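Local coordinates for protein restriction endonuclease R.BpuJI (Bacillus pumilus, PDB 2VLA) that recognises and binds cognate DNA through the N-terminal domain described here, while the whole enzyme probably acts as a DNA-cleaving restriction endonuclease, at residues Lys17-Leu22 with Leu217-Leu222; Arg136-Ile141 with Arg211-Tyr216. All coordinates share one frame; numbering follows the deposited sequence. Where two conformers were deposited one is given.

Contact 1. Residues Lys17-Leu22 with Leu217-Leu222; sequences KAKNML and LELANL. With nucleotides of chain C.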
ATOM      1  N   LYS A  17       5.834  -4.822   9.427  1.00  9.67           N
ATOM      2  CA  LYS A  17       6.235  -5.304  10.740  1.00 11.25           C
ATOM      3  C   LYS A  17       5.169  -6.126  11.451  1.00 11.42           C
ATOM      4  O   LYS A  17       5.442  -6.691  12.506  1.00 12.18           O
ATOM      5  CB  LYS A  17       6.636  -4.144  11.656  1.00 11.21           C
ATOM      6  CG  LYS A  17       7.665  -3.197  11.077  1.00 12.48           C
ATOM      7  CD  LYS A  17       7.880  -2.019  12.000  1.00 11.29           C
ATOM      8  CE  LYS A  17       8.495  -0.856  11.281  1.00 11.34           C
ATOM      9  NZ  LYS A  17       9.940  -1.069  10.931  1.00 12.26           N
ATOM     10  N   ALA A  18       3.962  -6.203  10.898  1.00 10.33           N
ATOM     11  CA  ALA A  18       2.816  -6.713  11.651  1.00 11.94           C
ATOM     12  C   ALA A  18       2.155  -7.967  11.057  1.00 10.94           C
ATOM     13  O   ALA A  18       1.184  -8.452  11.598  1.00 14.40           O
ATOM     14  CB  ALA A  18       1.764  -5.608  11.829  1.00 14.56           C
ATOM     15  N   LYS A  19       2.685  -8.484   9.966  1.00 11.35           N
ATOM     16  CA  LYS A  19       2.047  -9.634   9.287  1.00 11.73           C
ATOM     17  C   LYS A  19       2.055 -10.909  10.149  1.00 12.23           C
ATOM     18  O   LYS A  19       1.010 -11.527  10.345  1.00 12.97           O
ATOM     19  CB  LYS A  19       2.724  -9.909   7.939  1.00 13.12           C
ATOM     20  CG  LYS A  19       1.998 -10.920   7.067  1.00 14.59           C
ATOM     21  CD  LYS A  19       0.713 -10.300   6.523  1.00 16.82           C
ATOM     22  CE  LYS A  19       0.032 -11.140   5.439  1.00 17.40           C
ATOM     23  NZ  LYS A  19      -0.468 -12.424   5.984  1.00 17.09           N
ATOM     24  N   ASN A  20       3.224 -11.306  10.617  1.00 11.74           N
ATOM     25  CA  ASN A  20       3.357 -12.566  11.379  1.00 13.41           C
ATOM     26  C   ASN A  20       2.444 -12.621  12.592  1.00 13.00           C
ATOM     27  O   ASN A  20       1.947 -13.693  12.952  1.00 15.83           O
ATOM     28  CB  ASN A  20       4.806 -12.758  11.849  1.00 13.33           C
ATOM     29  CG  ASN A  20       5.727 -13.232  10.749  1.00 15.21           C
ATOM     30  OD1 ASN A  20       5.277 -13.672   9.691  1.00 15.56           O
ATOM     31  ND2 ASN A  20       7.065 -13.200  11.023  1.00 18.76           N
ATOM     32  N   MET A  21       2.283 -11.485  13.268  1.00 13.38           N
ATOM     33  CA  MET A  21       1.493 -11.407  14.492  1.00 15.39           C
ATOM     34  C   MET A  21       0.284 -10.490  14.366  1.00 12.67           C
ATOM     35  O   MET A  21      -0.167  -9.911  15.347  1.00 13.28           O
ATOM     36  CB  MET A  21       2.374 -10.919  15.652  1.00 15.52           C
ATOM     37  CG  MET A  21       3.500 -11.868  15.995  1.00 22.95           C
ATOM     38  SD  MET A  21       4.088 -11.627  17.653  1.00 35.04           S
ATOM     39  CE  MET A  21       2.506 -11.743  18.525  1.00 32.86           C
ATOM     40  N   LEU A  22      -0.255 -10.391  13.158  1.00 12.60           N
ATOM     41  CA  LEU A  22      -1.280  -9.383  12.855  1.00 11.62           C
ATOM     42  C   LEU A  22      -2.501  -9.498  13.786  1.00 13.05           C
ATOM     43  O   LEU A  22      -3.042  -8.500  14.255  1.00 12.19           O
ATOM     44  CB  LEU A  22      -1.729  -9.516  11.407  1.00 11.91           C
ATOM     45  CG  LEU A  22      -2.652  -8.393  10.893  1.00 13.69           C
ATOM     46  CD1 LEU A  22      -1.996  -7.007  11.050  1.00 13.57           C
ATOM     47  CD2 LEU A  22      -3.019  -8.644   9.436  1.00 17.65           C
ATOM     48  N   LEU A 217      -3.921  -7.064  -0.228  0.50 10.25           N
ATOM     49  CA  LEU A 217      -5.069  -7.462  -1.006  0.50 11.51           C
ATOM     50  C   LEU A 217      -5.575  -8.871  -0.590  0.50 10.30           C
ATOM     51  O   LEU A 217      -6.774  -9.165  -0.685  0.50 11.82           O
ATOM     52  CB  LEU A 217      -4.723  -7.412  -2.499  0.50 11.54           C
ATOM     53  CG  LEU A 217      -5.834  -7.211  -3.509  0.50  9.60           C
ATOM     54  CD1 LEU A 217      -6.591  -5.910  -3.247  0.50 13.75           C
ATOM     55  CD2 LEU A 217      -5.263  -7.237  -4.928  0.50 11.63           C
ATOM     56  N   GLU A 218      -4.663  -9.717  -0.106  1.00 10.64           N
ATOM     57  CA  GLU A 218      -5.040 -11.009   0.408  1.00 10.79           C
ATOM     58  C   GLU A 218      -5.707 -10.894   1.789  1.00 10.67           C
ATOM     59  O   GLU A 218      -6.704 -11.576   2.066  1.00 11.91           O
ATOM     60  CB  GLU A 218      -3.814 -11.916   0.495  1.00 11.19           C
ATOM     61  CG  GLU A 218      -4.136 -13.366   0.868  1.00 13.63           C
ATOM     62  CD  GLU A 218      -2.900 -14.236   0.909  1.00 19.27           C
ATOM     63  OE1 GLU A 218      -2.031 -13.983   1.781  1.00 19.90           O
ATOM     64  OE2 GLU A 218      -2.805 -15.163   0.064  1.00 21.30           O
ATOM     65  N   LEU A 219      -5.183 -10.007   2.634  1.00 10.37           N
ATOM     66  CA  LEU A 219      -5.808  -9.735   3.919  1.00 10.27           C
ATOM     67  C   LEU A 219      -7.199  -9.119   3.792  1.00 11.03           C
ATOM     68  O   LEU A 219      -8.021  -9.274   4.672  1.00 12.48           O
ATOM     69  CB  LEU A 219      -4.903  -8.838   4.771  1.00 10.42           C
ATOM     70  CG  LEU A 219      -3.672  -9.529   5.374  1.00 12.05           C
ATOM     71  CD1 LEU A 219      -2.677  -8.519   5.830  1.00 13.14           C
ATOM     72  CD2 LEU A 219      -4.101 -10.430   6.516  1.00 14.55           C
ATOM     73  N   ALA A 220      -7.435  -8.416   2.691  1.00 11.16           N
ATOM     74  CA  ALA A 220      -8.755  -7.859   2.360  1.00 12.17           C
ATOM     75  C   ALA A 220      -9.705  -8.951   1.826  1.00 11.25           C
ATOM     76  O   ALA A 220     -10.879  -8.690   1.563  1.00 13.86           O
ATOM     77  CB  ALA A 220      -8.594  -6.749   1.334  1.00 12.45           C
ATOM     78  N   ASN A 221      -9.193 -10.182   1.715  0.50 12.03           N
ATOM     79  CA  ASN A 221      -9.958 -11.316   1.191  0.50 13.09           C
ATOM     80  C   ASN A 221     -10.370 -11.158  -0.273  0.50 12.68           C
ATOM     81  O   ASN A 221     -11.360 -11.736  -0.705  0.50 16.06           O
ATOM     82  CB  ASN A 221     -11.202 -11.564   2.046  0.50 16.24           C
ATOM     83  CG  ASN A 221     -10.891 -12.327   3.301  0.50 13.99           C
ATOM     84  OD1 ASN A 221      -9.874 -13.016   3.382  0.50 14.83           O
ATOM     85  ND2 ASN A 221     -11.768 -12.222   4.292  0.50 15.84           N
ATOM     86  N   LEU A 222      -9.588 -10.412  -1.041  1.00 12.32           N
ATOM     87  CA  LEU A 222      -9.917 -10.200  -2.450  1.00 12.72           C
ATOM     88  C   LEU A 222      -9.138 -11.129  -3.373  1.00 12.27           C
ATOM     89  O   LEU A 222      -9.602 -11.436  -4.488  1.00 13.15           O
ATOM     90  CB  LEU A 222      -9.713  -8.750  -2.835  1.00 12.63           C
ATOM     91  CG  LEU A 222     -10.500  -7.777  -1.970  1.00 13.87           C
ATOM     92  CD1 LEU A 222     -10.268  -6.369  -2.431  1.00 20.76           C
ATOM     93  CD2 LEU A 222     -12.007  -8.136  -1.946  1.00 17.51           C
TER
ATOM     94  P    DA C   4       6.339  -9.073   9.577  1.00 12.15           P
ATOM     95  OP1  DA C   4       5.734 -10.249  10.092  1.00 19.89           O
ATOM     96  OP2  DA C   4       5.542  -8.013   8.908  1.00 11.46           O
ATOM     97  O5'  DA C   4       7.306  -8.438  10.607  1.00 12.34           O
ATOM     98  C5'  DA C   4       7.992  -9.320  11.536  1.00 11.91           C
ATOM     99  C4'  DA C   4       9.336  -8.733  11.882  1.00 12.00           C
ATOM    100  O4'  DA C   4      10.261  -8.860  10.776  1.00 11.51           O
ATOM    101  C3'  DA C   4       9.318  -7.233  12.230  1.00 10.78           C
ATOM    102  O3'  DA C   4      10.257  -7.010  13.267  1.00 11.67           O
ATOM    103  C2'  DA C   4       9.793  -6.603  10.936  1.00 10.61           C
ATOM    104  C1'  DA C   4      10.853  -7.592  10.496  1.00 10.15           C
ATOM    105  N9   DA C   4      11.215  -7.542   9.105  1.00 10.13           N
ATOM    106  C8   DA C   4      10.404  -7.238   8.029  1.00 10.30           C
ATOM    107  N7   DA C   4      11.014  -7.316   6.878  1.00 10.79           N
ATOM    108  C5   DA C   4      12.315  -7.695   7.181  1.00 10.24           C
ATOM    109  C6   DA C   4      13.441  -7.930   6.406  1.00 10.19           C
ATOM    110  N6   DA C   4      13.515  -7.865   5.080  1.00 10.77           N
ATOM    111  N1   DA C   4      14.577  -8.316   7.070  1.00 11.01           N
ATOM    112  C2   DA C   4      14.549  -8.399   8.425  1.00 11.32           C
ATOM    113  N3   DA C   4      13.554  -8.219   9.252  1.00 11.09           N
ATOM    114  C4   DA C   4      12.435  -7.838   8.557  1.00  9.85           C
ATOM    115  P    DC C   3       5.198 -12.862   4.455  1.00 13.89           P
ATOM    116  OP1  DC C   3       3.988 -13.341   5.163  1.00 16.44           O
ATOM    117  OP2  DC C   3       5.102 -12.054   3.241  1.00 13.78           O
ATOM    118  O5'  DC C   3       6.094 -12.019   5.475  1.00 13.20           O
ATOM    119  C5'  DC C   3       6.347 -12.517   6.780  1.00 13.36           C
ATOM    120  C4'  DC C   3       7.417 -11.704   7.459  1.00 14.72           C
ATOM    121  O4'  DC C   3       8.693 -11.958   6.844  1.00 13.24           O
ATOM    122  C3'  DC C   3       7.215 -10.198   7.329  1.00 13.79           C
ATOM    123  O3'  DC C   3       7.474  -9.508   8.536  1.00 19.25           O
ATOM    124  C2'  DC C   3       8.246  -9.802   6.275  1.00 15.91           C
ATOM    125  C1'  DC C   3       9.355 -10.721   6.713  1.00 15.35           C
ATOM    126  N1   DC C   3      10.461 -10.857   5.796  1.00 12.82           N
ATOM    127  C2   DC C   3      11.765 -11.060   6.292  1.00 14.20           C
ATOM    128  O2   DC C   3      11.962 -11.200   7.533  1.00 13.66           O
ATOM    129  N3   DC C   3      12.771 -11.150   5.401  1.00 12.97           N
ATOM    130  C4   DC C   3      12.539 -11.033   4.098  1.00 12.94           C
ATOM    131  N4   DC C   3      13.564 -11.140   3.267  1.00 14.69           N
ATOM    132  C5   DC C   3      11.235 -10.802   3.599  1.00 14.52           C
ATOM    133  C6   DC C   3      10.247 -10.684   4.469  1.00 14.61           C
ATOM    134  P    DC C   5      10.117  -5.807  14.296  1.00 11.92           P
ATOM    135  OP1  DC C   5       9.024  -6.075  15.224  1.00 12.59           O
ATOM    136  OP2  DC C   5      10.063  -4.513  13.580  1.00 12.16           O
ATOM    137  O5'  DC C   5      11.547  -5.928  15.020  1.00 12.33           O
ATOM    138  C5'  DC C   5      12.110  -7.201  15.419  1.00 12.15           C
ATOM    139  C4'  DC C   5      13.598  -7.035  15.366  1.00 13.42           C
ATOM    140  O4'  DC C   5      14.026  -6.957  13.960  1.00 13.11           O
ATOM    141  C3'  DC C   5      14.084  -5.746  16.025  1.00 11.04           C
ATOM    142  O3'  DC C   5      15.234  -6.077  16.830  1.00 13.44           O
ATOM    143  C2'  DC C   5      14.485  -4.831  14.893  1.00 12.58           C
ATOM    144  C1'  DC C   5      14.778  -5.769  13.749  1.00 12.76           C
ATOM    145  N1   DC C   5      14.339  -5.291  12.385  1.00 10.68           N
ATOM    146  C2   DC C   5      15.193  -5.486  11.313  1.00 11.74           C
ATOM    147  O2   DC C   5      16.344  -5.929  11.499  1.00 13.95           O
ATOM    148  N3   DC C   5      14.790  -5.133  10.052  1.00 10.60           N
ATOM    149  C4   DC C   5      13.553  -4.693   9.889  1.00  9.45           C
ATOM    150  N4   DC C   5      13.168  -4.385   8.635  1.00 10.55           N
ATOM    151  C5   DC C   5      12.674  -4.491  10.957  1.00 11.00           C
ATOM    152  C6   DC C   5      13.069  -4.831  12.184  1.00 10.73           C
TER
HETATM  153  O   HOH W   1      -2.533 -12.724   4.090  1.00 33.02           O

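Contact 2. Residues Arg136-Ile141 with Arg211-Tyr216; sequences RQFPYI and REQLNY. With nucleotides of chain C.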
ATOM      1  N   ARG A 136      -3.858   4.368  -8.898  1.00 11.30           N
ATOM      2  CA  ARG A 136      -4.472   3.647  -7.794  1.00 10.68           C
ATOM      3  C   ARG A 136      -4.190   2.179  -8.023  1.00 10.68           C
ATOM      4  O   ARG A 136      -4.857   1.516  -8.801  1.00 11.14           O
ATOM      5  CB  ARG A 136      -5.999   3.870  -7.795  1.00 12.09           C
ATOM      6  CG  ARG A 136      -6.437   5.338  -7.784  1.00 11.22           C
ATOM      7  CD  ARG A 136      -7.926   5.423  -7.631  1.00 13.98           C
ATOM      8  NE  ARG A 136      -8.406   6.780  -7.800  1.00 14.93           N
ATOM      9  CZ  ARG A 136      -9.493   7.253  -7.221  1.00 17.44           C
ATOM     10  NH1 ARG A 136     -10.206   6.484  -6.407  1.00 16.31           N
ATOM     11  NH2 ARG A 136      -9.882   8.490  -7.476  1.00 16.79           N
ATOM     12  N   GLN A 137      -3.150   1.652  -7.353  1.00 10.37           N
ATOM     13  CA  GLN A 137      -2.590   0.385  -7.803  1.00 10.09           C
ATOM     14  C   GLN A 137      -3.472  -0.819  -7.483  1.00  9.78           C
ATOM     15  O   GLN A 137      -3.474  -1.787  -8.230  1.00 10.17           O
ATOM     16  CB  GLN A 137      -1.162   0.165  -7.250  1.00 11.20           C
ATOM     17  CG  GLN A 137      -1.040  -0.183  -5.759  1.00 11.64           C
ATOM     18  CD  GLN A 137      -0.882   1.028  -4.861  1.00 12.63           C
ATOM     19  OE1 GLN A 137      -1.483   2.089  -5.090  1.00 13.26           O
ATOM     20  NE2 GLN A 137      -0.106   0.867  -3.795  1.00 14.05           N
ATOM     21  N   PHE A 138      -4.289  -0.733  -6.450  1.00  9.49           N
ATOM     22  CA  PHE A 138      -5.112  -1.898  -6.103  1.00 10.08           C
ATOM     23  C   PHE A 138      -6.338  -2.077  -7.021  1.00 10.15           C
ATOM     24  O   PHE A 138      -6.556  -3.150  -7.560  1.00 10.81           O
ATOM     25  CB  PHE A 138      -5.460  -1.904  -4.615  1.00 10.81           C
ATOM     26  CG  PHE A 138      -4.269  -2.186  -3.744  1.00  9.92           C
ATOM     27  CD1 PHE A 138      -3.670  -3.416  -3.797  1.00 10.39           C
ATOM     28  CD2 PHE A 138      -3.701  -1.221  -2.989  1.00 10.48           C
ATOM     29  CE1 PHE A 138      -2.512  -3.717  -2.989  1.00 12.76           C
ATOM     30  CE2 PHE A 138      -2.557  -1.479  -2.203  1.00 10.69           C
ATOM     31  CZ  PHE A 138      -1.974  -2.755  -2.218  1.00 11.78           C
ATOM     32  N   PRO A 139      -7.083  -0.981  -7.304  1.00 10.59           N
ATOM     33  CA  PRO A 139      -8.023  -1.096  -8.396  1.00 10.90           C
ATOM     34  C   PRO A 139      -7.379  -1.644  -9.685  1.00 10.82           C
ATOM     35  O   PRO A 139      -7.953  -2.496 -10.355  1.00 10.64           O
ATOM     36  CB  PRO A 139      -8.518   0.346  -8.564  1.00 11.19           C
ATOM     37  CG  PRO A 139      -8.456   0.896  -7.179  1.00 11.68           C
ATOM     38  CD  PRO A 139      -7.191   0.308  -6.606  1.00 10.26           C
ATOM     39  N   TYR A 140      -6.197  -1.156 -10.013  1.00 10.18           N
ATOM     40  CA  TYR A 140      -5.556  -1.550 -11.226  1.00 10.40           C
ATOM     41  C   TYR A 140      -5.213  -3.061 -11.234  1.00 10.02           C
ATOM     42  O   TYR A 140      -5.472  -3.775 -12.191  1.00 10.42           O
ATOM     43  CB  TYR A 140      -4.305  -0.700 -11.490  1.00 10.90           C
ATOM     44  CG  TYR A 140      -3.806  -0.812 -12.906  1.00 10.30           C
ATOM     45  CD1 TYR A 140      -2.954  -1.823 -13.265  1.00 10.75           C
ATOM     46  CD2 TYR A 140      -4.247   0.074 -13.916  1.00 11.55           C
ATOM     47  CE1 TYR A 140      -2.524  -1.965 -14.524  1.00 12.24           C
ATOM     48  CE2 TYR A 140      -3.809  -0.071 -15.188  1.00 12.95           C
ATOM     49  CZ  TYR A 140      -2.952  -1.090 -15.504  1.00 12.06           C
ATOM     50  OH  TYR A 140      -2.474  -1.298 -16.772  1.00 12.67           O
ATOM     51  N   ILE A 141      -4.607  -3.545 -10.133  1.00 10.06           N
ATOM     52  CA  ILE A 141      -4.263  -4.980 -10.003  1.00 10.20           C
ATOM     53  C   ILE A 141      -5.514  -5.836 -10.149  1.00 10.46           C
ATOM     54  O   ILE A 141      -5.530  -6.828 -10.880  1.00 10.54           O
ATOM     55  CB  ILE A 141      -3.581  -5.282  -8.643  1.00 11.14           C
ATOM     56  CG1 ILE A 141      -2.170  -4.710  -8.611  1.00 12.15           C
ATOM     57  CG2 ILE A 141      -3.536  -6.796  -8.377  1.00 11.93           C
ATOM     58  CD1 ILE A 141      -1.645  -4.491  -7.208  1.00 15.64           C
ATOM     59  N   ARG A 211       5.450  -8.095  -3.011  0.50 10.27           N
ATOM     60  CA  ARG A 211       4.773  -9.141  -2.278  0.50  9.68           C
ATOM     61  C   ARG A 211       3.831  -8.552  -1.224  0.50  9.75           C
ATOM     62  O   ARG A 211       2.716  -9.013  -1.056  0.50 10.02           O
ATOM     63  CB  ARG A 211       5.803 -10.069  -1.601  0.50 10.88           C
ATOM     64  CG  ARG A 211       5.183 -11.030  -0.604  0.50 12.96           C
ATOM     65  CD  ARG A 211       4.098 -11.895  -1.251  0.50 15.12           C
ATOM     66  NE  ARG A 211       3.416 -12.747  -0.276  0.50 15.01           N
ATOM     67  CZ  ARG A 211       3.701 -14.027  -0.072  0.50 20.79           C
ATOM     68  NH1 ARG A 211       4.672 -14.604  -0.756  0.50 20.71           N
ATOM     69  NH2 ARG A 211       3.019 -14.724   0.825  0.50 26.20           N
ATOM     70  N   GLU A 212       4.307  -7.569  -0.485  1.00  9.21           N
ATOM     71  CA  GLU A 212       3.524  -7.039   0.622  1.00  9.62           C
ATOM     72  C   GLU A 212       2.280  -6.245   0.187  1.00  9.88           C
ATOM     73  O   GLU A 212       1.261  -6.340   0.795  1.00 10.01           O
ATOM     74  CB  GLU A 212       4.388  -6.263   1.585  1.00  9.59           C
ATOM     75  CG  GLU A 212       5.305  -7.243   2.357  1.00 10.83           C
ATOM     76  CD  GLU A 212       6.184  -6.631   3.419  1.00 10.72           C
ATOM     77  OE1 GLU A 212       6.362  -5.414   3.477  1.00 10.82           O
ATOM     78  OE2 GLU A 212       6.744  -7.435   4.225  1.00 11.66           O
ATOM     79  N   GLN A 213       2.364  -5.575  -0.945  1.00 10.39           N
ATOM     80  CA  GLN A 213       1.168  -5.006  -1.532  1.00  8.95           C
ATOM     81  C   GLN A 213       0.150  -6.121  -1.795  1.00  9.34           C
ATOM     82  O   GLN A 213      -1.041  -6.010  -1.424  1.00 10.07           O
ATOM     83  CB  GLN A 213       1.517  -4.223  -2.813  1.00  9.76           C
ATOM     84  CG  GLN A 213       2.144  -2.867  -2.520  1.00 10.23           C
ATOM     85  CD  GLN A 213       2.561  -2.140  -3.767  1.00 10.31           C
ATOM     86  OE1 GLN A 213       1.771  -1.354  -4.338  1.00 11.43           O
ATOM     87  NE2 GLN A 213       3.780  -2.344  -4.196  1.00 10.77           N
ATOM     88  N   LEU A 214       0.587  -7.215  -2.428  1.00  9.22           N
ATOM     89  CA  LEU A 214      -0.308  -8.302  -2.662  1.00  9.56           C
ATOM     90  C   LEU A 214      -0.856  -8.875  -1.333  1.00 10.04           C
ATOM     91  O   LEU A 214      -1.997  -9.258  -1.253  1.00 10.16           O
ATOM     92  CB  LEU A 214       0.349  -9.395  -3.523  1.00 10.68           C
ATOM     93  CG  LEU A 214       0.676  -8.951  -4.939  1.00 12.24           C
ATOM     94  CD1 LEU A 214       1.516  -9.971  -5.646  1.00 13.96           C
ATOM     95  CD2 LEU A 214      -0.579  -8.712  -5.698  1.00 14.88           C
ATOM     96  N   ASN A 215       0.004  -8.974  -0.301  1.00  9.56           N
ATOM     97  CA  ASN A 215      -0.466  -9.412   1.013  1.00 10.12           C
ATOM     98  C   ASN A 215      -1.661  -8.617   1.517  1.00  9.63           C
ATOM     99  O   ASN A 215      -2.542  -9.166   2.169  1.00 10.01           O
ATOM    100  CB  ASN A 215       0.670  -9.304   2.065  1.00 10.82           C
ATOM    101  CG  ASN A 215       1.703 -10.408   1.976  1.00 11.58           C
ATOM    102  OD1 ASN A 215       1.532 -11.399   1.268  1.00 13.47           O
ATOM    103  ND2 ASN A 215       2.789 -10.218   2.712  1.00 12.32           N
ATOM    104  N   TYR A 216      -1.652  -7.306   1.311  1.00 10.01           N
ATOM    105  CA  TYR A 216      -2.750  -6.494   1.821  1.00 10.12           C
ATOM    106  C   TYR A 216      -4.040  -6.776   1.051  1.00  9.57           C
ATOM    107  O   TYR A 216      -5.097  -6.779   1.624  1.00 10.60           O
ATOM    108  CB  TYR A 216      -2.372  -4.978   1.859  1.00 12.43           C
ATOM    109  CG  TYR A 216      -1.208  -4.749   2.797  1.00 11.53           C
ATOM    110  CD1 TYR A 216      -1.234  -5.253   4.082  1.00 11.15           C
ATOM    111  CD2 TYR A 216      -0.052  -4.127   2.364  1.00 12.28           C
ATOM    112  CE1 TYR A 216      -0.151  -5.142   4.919  1.00 12.91           C
ATOM    113  CE2 TYR A 216       1.047  -4.021   3.200  1.00 13.06           C
ATOM    114  CZ  TYR A 216       0.981  -4.540   4.486  1.00 12.46           C
ATOM    115  OH  TYR A 216       2.103  -4.503   5.330  1.00 13.74           O
TER
ATOM    116  P    DC C   3       5.198 -12.862   4.455  1.00 13.89           P
ATOM    117  OP1  DC C   3       3.988 -13.341   5.163  1.00 16.44           O
ATOM    118  OP2  DC C   3       5.102 -12.054   3.241  1.00 13.78           O
ATOM    119  O5'  DC C   3       6.094 -12.019   5.475  1.00 13.20           O
ATOM    120  C5'  DC C   3       6.347 -12.517   6.780  1.00 13.36           C
ATOM    121  C4'  DC C   3       7.417 -11.704   7.459  1.00 14.72           C
ATOM    122  O4'  DC C   3       8.693 -11.958   6.844  1.00 13.24           O
ATOM    123  C3'  DC C   3       7.215 -10.198   7.329  1.00 13.79           C
ATOM    124  O3'  DC C   3       7.474  -9.508   8.536  1.00 19.25           O
ATOM    125  C2'  DC C   3       8.246  -9.802   6.275  1.00 15.91           C
ATOM    126  C1'  DC C   3       9.355 -10.721   6.713  1.00 15.35           C
ATOM    127  N1   DC C   3      10.461 -10.857   5.796  1.00 12.82           N
ATOM    128  C2   DC C   3      11.765 -11.060   6.292  1.00 14.20           C
ATOM    129  O2   DC C   3      11.962 -11.200   7.533  1.00 13.66           O
ATOM    130  N3   DC C   3      12.771 -11.150   5.401  1.00 12.97           N
ATOM    131  C4   DC C   3      12.539 -11.033   4.098  1.00 12.94           C
ATOM    132  N4   DC C   3      13.564 -11.140   3.267  1.00 14.69           N
ATOM    133  C5   DC C   3      11.235 -10.802   3.599  1.00 14.52           C
ATOM    134  C6   DC C   3      10.247 -10.684   4.469  1.00 14.61           C
ATOM    135  P    DC C   2       8.282 -15.774  -0.644  1.00 23.26           P
ATOM    136  OP1  DC C   2       6.994 -16.108  -1.257  1.00 29.15           O
ATOM    137  OP2  DC C   2       9.110 -14.710  -1.254  1.00 27.15           O
ATOM    138  O5'  DC C   2       8.025 -15.339   0.854  1.00 22.71           O
ATOM    139  C5'  DC C   2       7.380 -16.203   1.720  1.00 19.49           C
ATOM    140  C4'  DC C   2       7.500 -15.661   3.105  1.00 16.18           C
ATOM    141  O4'  DC C   2       8.866 -15.741   3.538  1.00 22.01           O
ATOM    142  C3'  DC C   2       7.093 -14.201   3.237  1.00 15.24           C
ATOM    143  O3'  DC C   2       6.047 -14.161   4.188  1.00 15.02           O
ATOM    144  C2'  DC C   2       8.377 -13.481   3.667  1.00 15.20           C
ATOM    145  C1'  DC C   2       9.190 -14.600   4.307  1.00 18.87           C
ATOM    146  N1   DC C   2      10.673 -14.512   4.255  1.00 17.02           N
ATOM    147  C2   DC C   2      11.418 -14.694   5.428  1.00 17.96           C
ATOM    148  O2   DC C   2      10.840 -14.829   6.498  1.00 18.96           O
ATOM    149  N3   DC C   2      12.772 -14.704   5.346  1.00 18.93           N
ATOM    150  C4   DC C   2      13.374 -14.556   4.169  1.00 17.00           C
ATOM    151  N4   DC C   2      14.725 -14.597   4.146  1.00 20.77           N
ATOM    152  C5   DC C   2      12.635 -14.388   2.962  1.00 17.15           C
ATOM    153  C6   DC C   2      11.293 -14.392   3.053  1.00 17.49           C
TER

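Contact 1. Residues Lys17-Leu22 with Leu217-Leu222
K19 and L219 keep their CA atoms 9.5 Å apart, so the two backbones stand clear of each other and meet through side chains and one water. The motifs are a type I beta turn, K19 to L22, leading into helix 22-36 with M21 at its N-cap, and the C-terminal end of helix 203-219, closed by a Schellman motif in which N221 takes positive phi. Both belong to the DNA-recognition domain. L219 points its isobutyl group at the turn, and both of its methyls, CD1 and CD2, lie 3.6 Å from CD2 of L22, tip to tip. L22 also touches Q102 and F106 of helix 102-112. K19 adds its aliphatic chain to this apolar patch, its CE 3.8 Å from CD1 of L219. With CG of K19 opposite the backbone N (chi1 -170°), the chain, bent at chi2 (72°) and again at chi4, runs toward the end of helix 203-219. Its ammonium does not touch the carboxylate of E218; NZ of K19 donates to a water 2.8 Å away, which in turn donates to OE1 of E218 at 2.7 Å. The water thus links two opposite charges whose atoms are not in contact, while OE2 of E218 accepts the backbone N-H of I225. The same turn grips the DNA backbone with two successive amides, one to each non-bridging oxygen of a single phosphate: N of K19 donates to OP2 of DA4 of chain C at 3.1 Å. Next to it K17 packs its CB, CG and CD near OP2 of DC5 of chain C and sends NZ to a salt bridge with E71. The shorter of the two amide bonds runs from N of N20 to OP1 of DA4 of chain C, 2.8 Å long and bent only slightly (162°).

Contact 2. Residues Arg136-Ile141 with Arg211-Tyr216
F138 presents the edge of its ring to a main-chain carbonyl: O of Q213 lies near the ring plane, 3.1 Å from CE1 of F138, a close CH...O approach. CZ of the same ring reaches CB of Q213 at 3.8 Å, so the phenyl edge lies against the base of the glutamine as well. The Q213 side chain, extended beyond CG, passes on to Q137, where NE2 of Q137 donates to OE1 of Q213 at 3.0 Å. The two amides stand almost perpendicular (79°), and the donor approaches tilted out of the carbonyl plane. Q137 has CG wedged between its backbone N and carbonyl carbon (chi1 73°), which sets CG over one face of the F138 ring, offset toward the rim. NE2 of Q213 is satisfied by O of H209, one turn back, so both polar ends of this buried amide are bonded. Farther along, CG2 of I141 meets CD2 of L214 loosely at 4.4 Å. From helix 211-216 N215 reaches the DNA, its ND2 donating to OP2 of DC3 of chain C at 3.0 Å, while OD1 of N215 takes NE of R211, modelled in two conformers. Helices 137-141 and 211-216 cross at -80° with axes 11.3 Å apart, a near-perpendicular helix packing in which one helix of the recognition domain also holds a DNA phosphate.

From the N terminus, the chain first passes residues 17-22, the turn ahead of helix 22-36. It then runs through the helices and short strands up to helix 137-150, whose first turn enters contact 2. After 69 more residues, largely helical, helix 203-219 closes contact 2 with 211-216, and directly afterwards its C-terminal end closes contact 1 with 217-222. Contact 2 is therefore nested inside the 194-residue loop of contact 1. Helix 203-219 is common to both and ties the N-terminal turn to helix 137-150. The contacts also touch: L217 packs on F138 and I141, and CE of K19 on CB of N215, near the DC3 phosphate of chain C.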